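Local atomic coordinates of IPT/TIG domain-containing protein BACOVA_02650 (Bacteroides ovatus, PDB entry 5E7H), a protein that binds polysaccharide at the bacterial cell surface and probably captures xyloglucan there before its transport into the periplasm for degradation. Residues P1-P13 with S17-V29. Numbering follows the deposited sequence. Where two conformers were deposited one is given.
Sequences PKPVVTAVSSTMP and STVTITGQNFIEV
Thr6 and Ala7 together oppose the single residue Thr22, a classic beta bulge in the antiparallel hairpin that opens the immunoglobulin-like IPT/TIG domain of this C-terminal fragment, ahead of its xyloglucan-binding domain. Strand 4-8 is outermost in its sheet; strand 18-24 continues it to strand 53-57. At the bulge Thr22 O takes two backbone donors, Thr6 N at 2.8 Å and Ala7 N through a weak bond. Outward along the Thr22 side chain, in one of two Thr6 conformers, CB lies 3.7 Å from Thr6 OG1, and the two OG1 atoms, each set between backbone N and carbonyl carbon (chi1 64° in Thr22), share a hydrogen bond of 2.9 Å. Thr22 OG1 also touches Ala7 CB; CG2, anti to the carbonyl carbon, has no close partner in segment 1-13. The side chain touches Phe198 as well. In that conformer the threonines cross at about a right angle and Thr6 CG2 lies against Gly23 CA. On the N-terminal side of the bulge, Val4 and Gln24 form a hydrogen-bonded pair, and Gly23 CA makes a CA-H...O contact of 3.1 Å with Val4 O.

On the inward face Val5 CG1, anti to the backbone N (chi1 177°), meets Ile21 CG2 at 3.7 Å, and Val5 CG2 approaches the Phe26 ring edge, as does Pro3 CB. Ile54 also touches Ile21 and Phe26, while Val77 of the second sheet packs on Pro3 and Val5. Toward the turn, Pro13 CG packs on Val19 CG2. At one end of the ladder Asn25 ND2 donates to Lys2 O, and a water joins Pro1 O to Asn25 O. At the other, Ser9 N donates to Thr20 O, and Thr20 N returns a nearly straight bond (176°) to Ser9 OG at 3.0 Å, the same hydroxyl that a water links to Thr18 O.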
# COMPACT_ATOMS: atom_id res chain seq x y z
N PRO A 1 31.24 -11.31 4.88
CA PRO A 1 29.84 -11.66 4.61
C PRO A 1 28.99 -10.43 4.27
O PRO A 1 28.71 -9.62 5.15
CB PRO A 1 29.38 -12.31 5.91
CG PRO A 1 30.23 -11.67 6.96
CD PRO A 1 31.54 -11.30 6.32
N LYS A 2 28.61 -10.31 3.00
CA LYS A 2 27.85 -9.18 2.48
C LYS A 2 26.47 -9.07 3.13
O LYS A 2 25.86 -10.08 3.44
CB LYS A 2 27.67 -9.31 0.97
CG LYS A 2 28.20 -8.15 0.15
CD LYS A 2 29.69 -8.27 -0.11
CE LYS A 2 30.01 -9.42 -1.05
NZ LYS A 2 30.48 -10.65 -0.34
N PRO A 3 25.99 -7.83 3.34
CA PRO A 3 24.58 -7.72 3.73
C PRO A 3 23.65 -8.15 2.60
O PRO A 3 24.00 -8.01 1.43
CB PRO A 3 24.42 -6.24 4.04
CG PRO A 3 25.42 -5.57 3.20
CD PRO A 3 26.61 -6.51 3.17
N VAL A 4 22.48 -8.66 2.97
CA VAL A 4 21.48 -9.14 2.03
C VAL A 4 20.14 -8.57 2.46
O VAL A 4 19.87 -8.48 3.64
CB VAL A 4 21.42 -10.67 2.01
CG1 VAL A 4 20.35 -11.15 1.06
CG2 VAL A 4 22.78 -11.24 1.63
N VAL A 5 19.31 -8.18 1.49
CA VAL A 5 17.95 -7.72 1.78
C VAL A 5 16.95 -8.73 1.24
O VAL A 5 16.96 -9.03 0.05
CB VAL A 5 17.67 -6.35 1.15
CG1 VAL A 5 16.22 -5.93 1.40
CG2 VAL A 5 18.62 -5.31 1.69
N THR A 6 16.08 -9.25 2.10
CA THR A 6 15.07 -10.22 1.65
C THR A 6 13.67 -9.62 1.52
O THR A 6 12.87 -10.09 0.71
CB THR A 6 15.01 -11.44 2.58
OG1 THR A 6 14.78 -11.02 3.93
CG2 THR A 6 16.31 -12.23 2.52
N ALA A 7 13.35 -8.58 2.29
CA ALA A 7 12.05 -7.93 2.17
C ALA A 7 12.06 -6.53 2.79
O ALA A 7 12.85 -6.26 3.70
CB ALA A 7 10.98 -8.77 2.82
N VAL A 8 11.21 -5.66 2.27
CA VAL A 8 10.99 -4.33 2.83
C VAL A 8 9.50 -4.22 3.14
O VAL A 8 8.66 -4.68 2.36
CB VAL A 8 11.43 -3.22 1.88
CG1 VAL A 8 11.27 -1.86 2.50
CG2 VAL A 8 12.90 -3.42 1.48
N SER A 9 9.16 -3.61 4.27
CA SER A 9 7.79 -3.58 4.76
C SER A 9 6.81 -2.92 3.80
O SER A 9 5.63 -3.33 3.69
CB SER A 9 7.74 -2.89 6.13
OG SER A 9 8.31 -1.59 6.05
N SER A 10 7.26 -1.90 3.06
CA SER A 10 6.41 -1.22 2.09
C SER A 10 7.26 -0.53 1.04
O SER A 10 8.40 -0.17 1.32
CB SER A 10 5.52 -0.20 2.78
OG SER A 10 4.77 0.54 1.84
N THR A 11 6.71 -0.38 -0.16
CA THR A 11 7.34 0.45 -1.20
C THR A 11 6.98 1.93 -1.04
O THR A 11 7.58 2.77 -1.68
CB THR A 11 6.94 -0.01 -2.61
OG1 THR A 11 5.54 0.12 -2.79
CG2 THR A 11 7.35 -1.46 -2.87
N MET A 12 6.00 2.26 -0.20
CA MET A 12 5.60 3.66 -0.05
C MET A 12 5.09 3.90 1.36
O MET A 12 3.94 4.28 1.57
CB MET A 12 4.56 4.07 -1.09
CG MET A 12 4.44 5.58 -1.23
SD MET A 12 3.49 6.10 -2.69
CE MET A 12 4.72 5.86 -3.94
N PRO A 13 5.97 3.68 2.34
CA PRO A 13 5.57 3.90 3.73
C PRO A 13 5.24 5.35 3.98
O PRO A 13 5.88 6.26 3.46
CB PRO A 13 6.80 3.46 4.53
CG PRO A 13 7.94 3.53 3.58
CD PRO A 13 7.37 3.24 2.22
N SER A 17 6.06 6.95 9.77
CA SER A 17 5.79 5.57 10.14
C SER A 17 7.07 4.74 10.06
O SER A 17 8.10 5.20 9.56
CB SER A 17 4.71 4.97 9.25
OG SER A 17 5.23 4.64 7.96
N THR A 18 7.01 3.53 10.61
CA THR A 18 8.19 2.67 10.71
C THR A 18 8.37 1.88 9.43
O THR A 18 7.41 1.30 8.90
CB THR A 18 8.07 1.71 11.90
OG1 THR A 18 7.93 2.47 13.10
CG2 THR A 18 9.32 0.82 12.02
N VAL A 19 9.60 1.87 8.95
CA VAL A 19 10.03 1.04 7.84
C VAL A 19 10.85 -0.10 8.41
O VAL A 19 11.73 0.14 9.23
CB VAL A 19 10.90 1.84 6.84
CG1 VAL A 19 11.23 0.99 5.60
CG2 VAL A 19 10.19 3.11 6.43
N THR A 20 10.56 -1.32 7.98
CA THR A 20 11.28 -2.50 8.45
C THR A 20 11.88 -3.22 7.26
O THR A 20 11.21 -3.39 6.25
CB THR A 20 10.36 -3.45 9.24
OG1 THR A 20 9.75 -2.74 10.32
CG2 THR A 20 11.15 -4.59 9.82
N ILE A 21 13.14 -3.60 7.38
CA ILE A 21 13.86 -4.31 6.33
C ILE A 21 14.37 -5.61 6.92
O ILE A 21 15.06 -5.60 7.91
CB ILE A 21 15.04 -3.51 5.79
CG1 ILE A 21 14.55 -2.16 5.25
CG2 ILE A 21 15.77 -4.31 4.70
CD1 ILE A 21 15.67 -1.23 4.86
N THR A 22 14.02 -6.73 6.30
CA THR A 22 14.56 -8.03 6.73
C THR A 22 15.65 -8.48 5.78
O THR A 22 15.68 -8.12 4.60
CB THR A 22 13.47 -9.10 6.79
OG1 THR A 22 12.96 -9.32 5.48
CG2 THR A 22 12.32 -8.66 7.68
N GLY A 23 16.56 -9.29 6.30
CA GLY A 23 17.68 -9.75 5.50
C GLY A 23 18.67 -10.48 6.35
O GLY A 23 18.30 -11.13 7.32
N GLN A 24 19.94 -10.35 6.00
CA GLN A 24 20.99 -11.05 6.70
C GLN A 24 22.25 -10.20 6.77
O GLN A 24 22.51 -9.40 5.88
CB GLN A 24 21.30 -12.38 6.00
CG GLN A 24 20.18 -13.41 6.10
CD GLN A 24 20.43 -14.63 5.25
OE1 GLN A 24 20.99 -14.54 4.16
NE2 GLN A 24 20.00 -15.79 5.74
N ASN A 25 23.01 -10.40 7.84
CA ASN A 25 24.33 -9.78 8.01
C ASN A 25 24.29 -8.26 8.12
O ASN A 25 25.17 -7.58 7.61
CB ASN A 25 25.24 -10.16 6.84
CG ASN A 25 25.24 -11.65 6.58
OD1 ASN A 25 25.30 -12.45 7.51
ND2 ASN A 25 25.18 -12.03 5.32
N PHE A 26 23.26 -7.73 8.78
CA PHE A 26 23.16 -6.30 9.05
C PHE A 26 24.06 -5.98 10.26
O PHE A 26 23.61 -5.54 11.31
CB PHE A 26 21.70 -5.89 9.31
CG PHE A 26 20.79 -6.03 8.11
CD1 PHE A 26 21.24 -5.83 6.81
CD2 PHE A 26 19.45 -6.34 8.29
CE1 PHE A 26 20.37 -5.94 5.72
CE2 PHE A 26 18.58 -6.45 7.20
CZ PHE A 26 19.05 -6.25 5.92
N ILE A 27 25.36 -6.20 10.06
CA ILE A 27 26.35 -6.09 11.13
C ILE A 27 27.03 -4.73 11.07
O ILE A 27 27.63 -4.38 10.05
CB ILE A 27 27.39 -7.22 11.04
CG1 ILE A 27 26.70 -8.58 11.19
CG2 ILE A 27 28.48 -7.06 12.10
CD1 ILE A 27 27.48 -9.74 10.62
N GLU A 28 26.94 -3.97 12.15
CA GLU A 28 27.51 -2.63 12.24
C GLU A 28 27.07 -1.79 11.05
O GLU A 28 27.89 -1.31 10.27
CB GLU A 28 29.04 -2.69 12.31
CG GLU A 28 29.57 -3.03 13.68
CD GLU A 28 29.29 -1.94 14.70
OE1 GLU A 28 29.91 -0.86 14.60
OE2 GLU A 28 28.46 -2.16 15.60
N VAL A 29 25.76 -1.62 10.92
CA VAL A 29 25.19 -0.80 9.87
C VAL A 29 25.71 0.63 10.02
O VAL A 29 25.56 1.23 11.08
CB VAL A 29 23.66 -0.82 9.91
CG1 VAL A 29 23.04 0.19 8.93
CG2 VAL A 29 23.15 -2.23 9.60
O HOH W 1 27.82 -7.17 6.40
O HOH W 2 6.55 0.36 6.23